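Local coordinates for protein fructuronate-tagaturonate epimerase UxaE from Cohnella laeviribosi in complex with 1 glycerol (PDB 6IL9) that catalyses the epimerisation that interconverts D-fructuronate and D-tagaturonate, probably at the zinc ion held by its TIM barrel, at residues S68-N71 / R72-L75; T131-Y135 / K136-D140; D318-Q321 / F322-L326. All blocks are in the same frame, centred on the assembly; numbering follows the deposited sequence.

Contact 1. Residues S68-N71 / R72-L75; sequences SHEN and RLVL
L73 lies over one face of the H69 imidazole, and R72 meets that ring at its edge. All three belong to the start of helix 69-78. R72 can be followed outward from the backbone. Its CB packs 3.3 Å from H69 O. CG is anti to the backbone N (chi1 -168°), and bends at chi2 and chi3 carry the guanidinium toward the imidazole. NE makes a salt bridge with D140, which H69 ND1 also meets, and NH1 hydrogen-bonds N76. R72 NH2 reaches the plane of the ring, 3.3 Å from H69 CE1, with the two flat groups turned 73° apart. On the ring face, L73 CG sits 4.2 Å from the H69 centroid, a CH-pi contact. With an alanine in place of H69, L73 would probably lose its aromatic surface and D140 OD1 the imidazole as a partner. S68 is the N-cap: its OG accepts from N71 N at 3.3 Å. The helix follows strand 62-66 of the antiparallel sheet. H69 and R72 rest on helix 135-149, at K136, I139 and A143, while V74 packs on L50 and E53 of helix 49-53.

Contact 2. Residues T131-Y135 / K136-D140; sequences TGRDY and KQVID
D134 and Q137 exchange bonds in a capping box at the start of helix 135-149. This is the close-fitted part of the contact, although both residues lie at the surface. Q137 N donates to D134 OD1 at 3.0 Å, meeting that oxygen nearly head-on. In return, D134 N donates to Q137 OE1 at 3.0 Å, in the amide plane and on a lone pair. D134 CG stands between its own backbone N and carbonyl carbon (chi1 60°), which puts OD1 in front of Q137 N. The Q137 chain runs extended beyond CG and crosses the D134 side chain at about a right angle, with the amide and carboxylate planes 44° apart. Carbons press against the oxygens of the box: Q137 CG comes within 3.3 Å of D134 OD1, and R133 CB lies 3.4 Å from Q137 OE1. D134 O adds weak bonds from Q137 N and V138 N. The helix start is likely to favour the charged form of D134.

The solvent side is looser. K136 stretches out there, and its NZ, 6.9 Å from D134 OD1, is not in contact with that carboxylate.

The buried flank is apolar for the most part. V138 CG2 stands at the edge of the Y135 ring, 4.4 Å from Y135 CD1. V138 CG2 also lies 3.9 Å from R133 NH1, which makes a weak hydrogen bond to D98 O.

G132, with positive phi, is the first residue past helix 125-131, and the short turn leads straight into helix 135-149. Y135 packs on I125 and L128 of the preceding helix and meets the F176 ring; its OH bonds Q123 O. V138 and I139 face barrel strand 117-124 at A121.

Contact 3. Residues D318-Q321 / F322-L326; sequences DIAQ and FEREL
Q321 OE1 is gripped twice by R324. R324 NH2 donates to Q321 OE1 at 2.7 Å, with the oxygen in the guanidinium plane. R324 NE adds a weak bond to Q321 OE1 at 3.2 Å. The other end of the amide is held as well: Q321 NE2 donates to E325 OE2 at 3.1 Å, on the anti side of the carboxylate. The amide is thus fixed in its rotation, its nitrogen toward the acid and its oxygen toward the arginine. Q321 CG is anti to the backbone N (chi1 -176°), and a bend at chi2 brings the amide to both partners. The amide and carboxylate planes are nearly perpendicular, at 87°. A320 O lies over the centre of one guanidinium face. A water links R324 NH2 to D318 OD2, with D318 OD2 2.7 Å from the water oxygen. D318 is the N-cap of the helix; its bond from A320 N is weak. A second water bridges E323 OE1 and, weakly, I319 O, donating to both.

Away from these polar groups, I319 CD1 touches F322 CD2 at 3.9 Å. F322 is buried; its ring meets that of Y315 and is edge-to-face with F305. Helix 319-336 joins barrel strands 300-302 and 339-342 in a beta-alpha-beta unit. I319, F322 and E323 pack on helix 349-358, where Y358 bonds E323 OE2.

All three contacts lie at helix starts with a capping residue. Contacts 1 and 2 touch, with centres 14 Å apart. Their joint is D140, whose OD1 lies 2.7 Å from R72 NE, a salt bridge, and 2.8 Å from H69 ND1, a probable hydrogen bond; it ties helix 69-78 to barrel helix 135-149. Contact 3 sits across the chain's centre, its centre 47 Å from that of contact 1 and 37 Å from that of contact 2. It touches neither. The zinc ion is bound by H161, D273 and H343. The Y135 side chain of contact 2 is about 12 Å from it and about 9 Å from the glycerol. The F322 side chain of contact 3 is about 14 Å from both.

Contact 1. Residues S68-N71 / R72-L75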
loop_
_atom_site.group_PDB
_atom_site.type_symbol
_atom_site.label_atom_id
_atom_site.label_comp_id
_atom_site.label_asym_id
_atom_site.label_seq_id
_atom_site.Cartn_x
_atom_site.Cartn_y
_atom_site.Cartn_z
ATOM N N SER A 68 6.767 -8.090 20.236
ATOM C CA SER A 68 5.809 -9.135 19.920
ATOM C C SER A 68 4.433 -8.544 19.623
ATOM O O SER A 68 4.133 -7.386 19.932
ATOM C CB SER A 68 5.701 -10.128 21.076
ATOM O OG SER A 68 5.333 -9.441 22.259
ATOM N N HIS A 69 3.581 -9.371 19.022
ATOM C CA HIS A 69 2.207 -8.945 18.793
ATOM C C HIS A 69 1.505 -8.638 20.110
ATOM O O HIS A 69 0.820 -7.619 20.238
ATOM C CB HIS A 69 1.438 -10.011 18.011
ATOM C CG HIS A 69 -0.007 -9.678 17.830
ATOM N ND1 HIS A 69 -0.427 -8.550 17.155
ATOM C CD2 HIS A 69 -1.130 -10.291 18.274
ATOM C CE1 HIS A 69 -1.747 -8.498 17.169
ATOM N NE2 HIS A 69 -2.198 -9.538 17.849
ATOM N N GLU A 70 1.674 -9.502 21.112
ATOM C CA GLU A 70 0.967 -9.290 22.369
ATOM C C GLU A 70 1.399 -7.991 23.036
ATOM O O GLU A 70 0.567 -7.275 23.602
ATOM C CB GLU A 70 1.172 -10.486 23.306
ATOM C CG GLU A 70 0.316 -11.706 22.947
ATOM C CD GLU A 70 -1.196 -11.426 22.927
ATOM O OE1 GLU A 70 -1.693 -10.654 23.783
ATOM O OE2 GLU A 70 -1.889 -11.989 22.047
ATOM N N ASN A 71 2.697 -7.659 22.970
ATOM C CA ASN A 71 3.151 -6.405 23.550
ATOM C C ASN A 71 2.675 -5.209 22.736
ATOM O O ASN A 71 2.505 -4.119 23.289
ATOM C CB ASN A 71 4.673 -6.406 23.680
ATOM C CG ASN A 71 5.148 -7.179 24.900
ATOM O OD1 ASN A 71 4.392 -7.369 25.862
ATOM N ND2 ASN A 71 6.403 -7.627 24.869
ATOM N N ARG A 72 2.439 -5.394 21.433
ATOM C CA ARG A 72 1.846 -4.315 20.649
ATOM C C ARG A 72 0.431 -4.019 21.122
ATOM O O ARG A 72 0.018 -2.855 21.181
ATOM C CB ARG A 72 1.850 -4.667 19.158
ATOM C CG ARG A 72 1.510 -3.496 18.252
ATOM C CD ARG A 72 0.010 -3.459 17.903
ATOM N NE ARG A 72 -0.326 -4.492 16.930
ATOM C CZ ARG A 72 -1.523 -4.653 16.379
ATOM N NH1 ARG A 72 -2.525 -3.848 16.709
ATOM N NH2 ARG A 72 -1.712 -5.622 15.497
ATOM N N LEU A 73 -0.325 -5.057 21.473
ATOM C CA LEU A 73 -1.682 -4.831 21.960
ATOM C C LEU A 73 -1.659 -4.104 23.296
ATOM O O LEU A 73 -2.511 -3.251 23.562
ATOM C CB LEU A 73 -2.428 -6.159 22.067
ATOM C CG LEU A 73 -2.533 -6.954 20.762
ATOM C CD1 LEU A 73 -3.210 -8.296 20.974
ATOM C CD2 LEU A 73 -3.290 -6.141 19.724
ATOM N N VAL A 74 -0.667 -4.404 24.136
ATOM C CA VAL A 74 -0.500 -3.662 25.383
ATOM C C VAL A 74 -0.204 -2.193 25.095
ATOM O O VAL A 74 -0.794 -1.288 25.701
ATOM C CB VAL A 74 0.604 -4.305 26.238
ATOM C CG1 VAL A 74 0.791 -3.520 27.522
ATOM C CG2 VAL A 74 0.271 -5.762 26.507
ATOM N N LEU A 75 0.702 -1.925 24.149
ATOM C CA LEU A 75 0.985 -0.535 23.803
ATOM C C LEU A 75 -0.261 0.155 23.252
ATOM O O LEU A 75 -0.508 1.330 23.544
ATOM C CB LEU A 75 2.130 -0.454 22.789
ATOM C CG LEU A 75 3.548 -0.810 23.237
ATOM C CD1 LEU A 75 4.543 -0.403 22.152
ATOM C CD2 LEU A 75 3.901 -0.144 24.549
#

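Contact 2. Residues T131-Y135 / K136-D140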
loop_
_atom_site.group_PDB
_atom_site.type_symbol
_atom_site.label_atom_id
_atom_site.label_comp_id
_atom_site.label_asym_id
_atom_site.label_seq_id
_atom_site.Cartn_x
_atom_site.Cartn_y
_atom_site.Cartn_z
ATOM N N THR A 131 4.909 -13.626 0.897
ATOM C CA THR A 131 5.910 -13.370 1.923
ATOM C C THR A 131 5.747 -14.257 3.152
ATOM O O THR A 131 6.630 -14.255 4.013
ATOM C CB THR A 131 5.876 -11.895 2.382
ATOM O OG1 THR A 131 4.586 -11.574 2.926
ATOM C CG2 THR A 131 6.196 -10.936 1.226
ATOM N N GLY A 132 4.637 -14.983 3.266
ATOM C CA GLY A 132 4.384 -15.772 4.456
ATOM C C GLY A 132 4.080 -14.963 5.693
ATOM O O GLY A 132 4.342 -15.424 6.811
ATOM N N ARG A 133 3.536 -13.765 5.531
ATOM C CA ARG A 133 3.203 -12.900 6.650
ATOM C C ARG A 133 1.694 -12.857 6.843
ATOM O O ARG A 133 0.927 -13.336 6.011
ATOM C CB ARG A 133 3.766 -11.491 6.425
ATOM C CG ARG A 133 5.272 -11.497 6.252
ATOM C CD ARG A 133 5.774 -10.117 5.895
ATOM N NE ARG A 133 5.826 -9.250 7.066
ATOM C CZ ARG A 133 5.480 -7.966 7.057
ATOM N NH1 ARG A 133 5.033 -7.407 5.929
ATOM N NH2 ARG A 133 5.576 -7.245 8.174
ATOM N N ASP A 134 1.268 -12.298 7.974
ATOM C CA ASP A 134 -0.151 -12.111 8.237
ATOM C C ASP A 134 -0.410 -10.655 8.583
ATOM O O ASP A 134 0.517 -9.879 8.829
ATOM C CB ASP A 134 -0.664 -13.041 9.351
ATOM C CG ASP A 134 0.033 -12.826 10.677
ATOM O OD1 ASP A 134 0.136 -11.671 11.141
ATOM O OD2 ASP A 134 0.467 -13.829 11.284
ATOM N N TYR A 135 -1.696 -10.294 8.628
ATOM C CA TYR A 135 -2.059 -8.891 8.820
ATOM C C TYR A 135 -1.691 -8.387 10.212
ATOM O O TYR A 135 -1.428 -7.190 10.384
ATOM C CB TYR A 135 -3.553 -8.689 8.559
ATOM C CG TYR A 135 -3.869 -8.277 7.135
ATOM C CD1 TYR A 135 -2.980 -7.498 6.402
ATOM C CD2 TYR A 135 -5.047 -8.680 6.527
ATOM C CE1 TYR A 135 -3.268 -7.123 5.094
ATOM C CE2 TYR A 135 -5.342 -8.320 5.226
ATOM C CZ TYR A 135 -4.457 -7.541 4.512
ATOM O OH TYR A 135 -4.773 -7.184 3.209
ATOM N N LYS A 136 -1.686 -9.261 11.221
ATOM C CA LYS A 136 -1.263 -8.811 12.543
ATOM C C LYS A 136 0.148 -8.239 12.505
ATOM O O LYS A 136 0.412 -7.192 13.101
ATOM C CB LYS A 136 -1.342 -9.965 13.545
ATOM C CG LYS A 136 -2.756 -10.339 13.906
ATOM C CD LYS A 136 -2.772 -11.576 14.792
ATOM C CE LYS A 136 -4.135 -11.759 15.433
ATOM N NZ LYS A 136 -4.150 -12.920 16.373
ATOM N N GLN A 137 1.061 -8.905 11.788
ATOM C CA GLN A 137 2.435 -8.423 11.703
ATOM C C GLN A 137 2.521 -7.090 10.971
ATOM O O GLN A 137 3.364 -6.249 11.304
ATOM C CB GLN A 137 3.309 -9.459 11.001
ATOM C CG GLN A 137 3.266 -10.826 11.645
ATOM C CD GLN A 137 4.086 -11.819 10.867
ATOM O OE1 GLN A 137 3.740 -12.177 9.747
ATOM N NE2 GLN A 137 5.196 -12.257 11.447
ATOM N N VAL A 138 1.670 -6.882 9.961
ATOM C CA VAL A 138 1.720 -5.630 9.210
ATOM C C VAL A 138 1.351 -4.456 10.116
ATOM O O VAL A 138 2.053 -3.435 10.159
ATOM C CB VAL A 138 0.811 -5.719 7.966
ATOM C CG1 VAL A 138 0.818 -4.407 7.196
ATOM C CG2 VAL A 138 1.296 -6.859 7.057
ATOM N N ILE A 139 0.265 -4.595 10.887
ATOM C CA ILE A 139 -0.087 -3.536 11.825
ATOM C C ILE A 139 0.945 -3.450 12.951
ATOM O O ILE A 139 1.307 -2.349 13.375
ATOM C CB ILE A 139 -1.521 -3.723 12.363
ATOM C CG1 ILE A 139 -2.542 -3.558 11.226
ATOM C CG2 ILE A 139 -1.814 -2.706 13.471
ATOM C CD1 ILE A 139 -4.027 -3.621 11.693
ATOM N N ASP A 140 1.466 -4.600 13.426
ATOM C CA ASP A 140 2.524 -4.574 14.442
ATOM C C ASP A 140 3.655 -3.645 14.016
ATOM O O ASP A 140 4.105 -2.794 14.790
ATOM C CB ASP A 140 3.117 -5.973 14.682
ATOM C CG ASP A 140 2.189 -6.926 15.440
ATOM O OD1 ASP A 140 1.199 -6.497 16.078
ATOM O OD2 ASP A 140 2.484 -8.145 15.399
#

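Contact 3. Residues D318-Q321 / F322-L326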
loop_
_atom_site.group_PDB
_atom_site.type_symbol
_atom_site.label_atom_id
_atom_site.label_comp_id
_atom_site.label_asym_id
_atom_site.label_seq_id
_atom_site.Cartn_x
_atom_site.Cartn_y
_atom_site.Cartn_z
ATOM N N ASP A 318 0.731 8.313 -23.444
ATOM C CA ASP A 318 0.720 9.694 -23.914
ATOM C C ASP A 318 0.249 10.552 -22.748
ATOM O O ASP A 318 -0.936 10.521 -22.390
ATOM C CB ASP A 318 -0.199 9.824 -25.133
ATOM C CG ASP A 318 -0.301 11.251 -25.664
ATOM O OD1 ASP A 318 0.183 12.198 -25.012
ATOM O OD2 ASP A 318 -0.883 11.417 -26.758
ATOM N N ILE A 319 1.185 11.304 -22.156
ATOM C CA ILE A 319 0.916 12.053 -20.930
ATOM C C ILE A 319 -0.061 13.192 -21.175
ATOM O O ILE A 319 -0.762 13.617 -20.246
ATOM C CB ILE A 319 2.236 12.562 -20.307
ATOM C CG1 ILE A 319 2.032 13.001 -18.852
ATOM C CG2 ILE A 319 2.825 13.710 -21.124
ATOM C CD1 ILE A 319 1.872 11.828 -17.873
ATOM N N ALA A 320 -0.153 13.687 -22.412
ATOM C CA ALA A 320 -1.166 14.691 -22.712
ATOM C C ALA A 320 -2.564 14.093 -22.620
ATOM O O ALA A 320 -3.485 14.726 -22.084
ATOM C CB ALA A 320 -0.925 15.292 -24.099
ATOM N N GLN A 321 -2.743 12.873 -23.138
ATOM C CA GLN A 321 -4.036 12.212 -23.021
ATOM C C GLN A 321 -4.313 11.833 -21.578
ATOM O O GLN A 321 -5.450 11.966 -21.106
ATOM C CB GLN A 321 -4.093 10.973 -23.920
ATOM C CG GLN A 321 -5.456 10.286 -23.928
ATOM C CD GLN A 321 -6.554 11.171 -24.505
ATOM O OE1 GLN A 321 -6.304 12.009 -25.384
ATOM N NE2 GLN A 321 -7.777 10.989 -24.017
ATOM N N PHE A 322 -3.284 11.374 -20.855
ATOM C CA PHE A 322 -3.464 11.107 -19.434
ATOM C C PHE A 322 -3.971 12.350 -18.713
ATOM O O PHE A 322 -4.885 12.262 -17.884
ATOM C CB PHE A 322 -2.157 10.621 -18.799
ATOM C CG PHE A 322 -2.230 10.510 -17.300
ATOM C CD1 PHE A 322 -2.791 9.387 -16.703
ATOM C CD2 PHE A 322 -1.756 11.535 -16.491
ATOM C CE1 PHE A 322 -2.879 9.285 -15.316
ATOM C CE2 PHE A 322 -1.847 11.447 -15.104
ATOM C CZ PHE A 322 -2.410 10.307 -14.521
ATOM N N GLU A 323 -3.397 13.522 -19.030
ATOM C CA GLU A 323 -3.809 14.748 -18.353
ATOM C C GLU A 323 -5.258 15.095 -18.682
ATOM O O GLU A 323 -6.032 15.467 -17.790
ATOM C CB GLU A 323 -2.883 15.914 -18.727
ATOM C CG GLU A 323 -3.368 17.253 -18.135
ATOM C CD GLU A 323 -2.394 18.411 -18.357
ATOM O OE1 GLU A 323 -1.348 18.191 -18.996
ATOM O OE2 GLU A 323 -2.684 19.538 -17.890
ATOM N N ARG A 324 -5.650 14.957 -19.951
ATOM C CA ARG A 324 -7.021 15.307 -20.326
ATOM C C ARG A 324 -8.036 14.439 -19.595
ATOM O O ARG A 324 -9.066 14.942 -19.125
ATOM C CB ARG A 324 -7.214 15.183 -21.837
ATOM C CG ARG A 324 -6.562 16.306 -22.626
ATOM C CD ARG A 324 -6.989 16.269 -24.088
ATOM N NE ARG A 324 -6.403 15.139 -24.799
ATOM C CZ ARG A 324 -5.190 15.150 -25.348
ATOM N NH1 ARG A 324 -4.431 16.238 -25.270
ATOM N NH2 ARG A 324 -4.740 14.078 -25.984
ATOM N N GLU A 325 -7.763 13.142 -19.478
ATOM C CA GLU A 325 -8.674 12.259 -18.759
ATOM C C GLU A 325 -8.608 12.500 -17.258
ATOM O O GLU A 325 -9.646 12.480 -16.580
ATOM C CB GLU A 325 -8.373 10.800 -19.098
ATOM C CG GLU A 325 -8.543 10.561 -20.594
ATOM C CD GLU A 325 -8.870 9.139 -20.962
ATOM O OE1 GLU A 325 -8.914 8.279 -20.059
ATOM O OE2 GLU A 325 -9.088 8.894 -22.172
ATOM N N LEU A 326 -7.404 12.743 -16.721
ATOM C CA LEU A 326 -7.287 13.044 -15.295
ATOM C C LEU A 326 -8.131 14.255 -14.919
ATOM O O LEU A 326 -8.753 14.280 -13.853
ATOM C CB LEU A 326 -5.819 13.269 -14.917
ATOM C CG LEU A 326 -5.556 13.814 -13.509
ATOM C CD1 LEU A 326 -5.950 12.761 -12.487
ATOM C CD2 LEU A 326 -4.092 14.213 -13.331
HETATM O O HOH W 1 -2.298 13.634 -27.346
HETATM O O HOH W 2 0.454 16.339 -19.777
#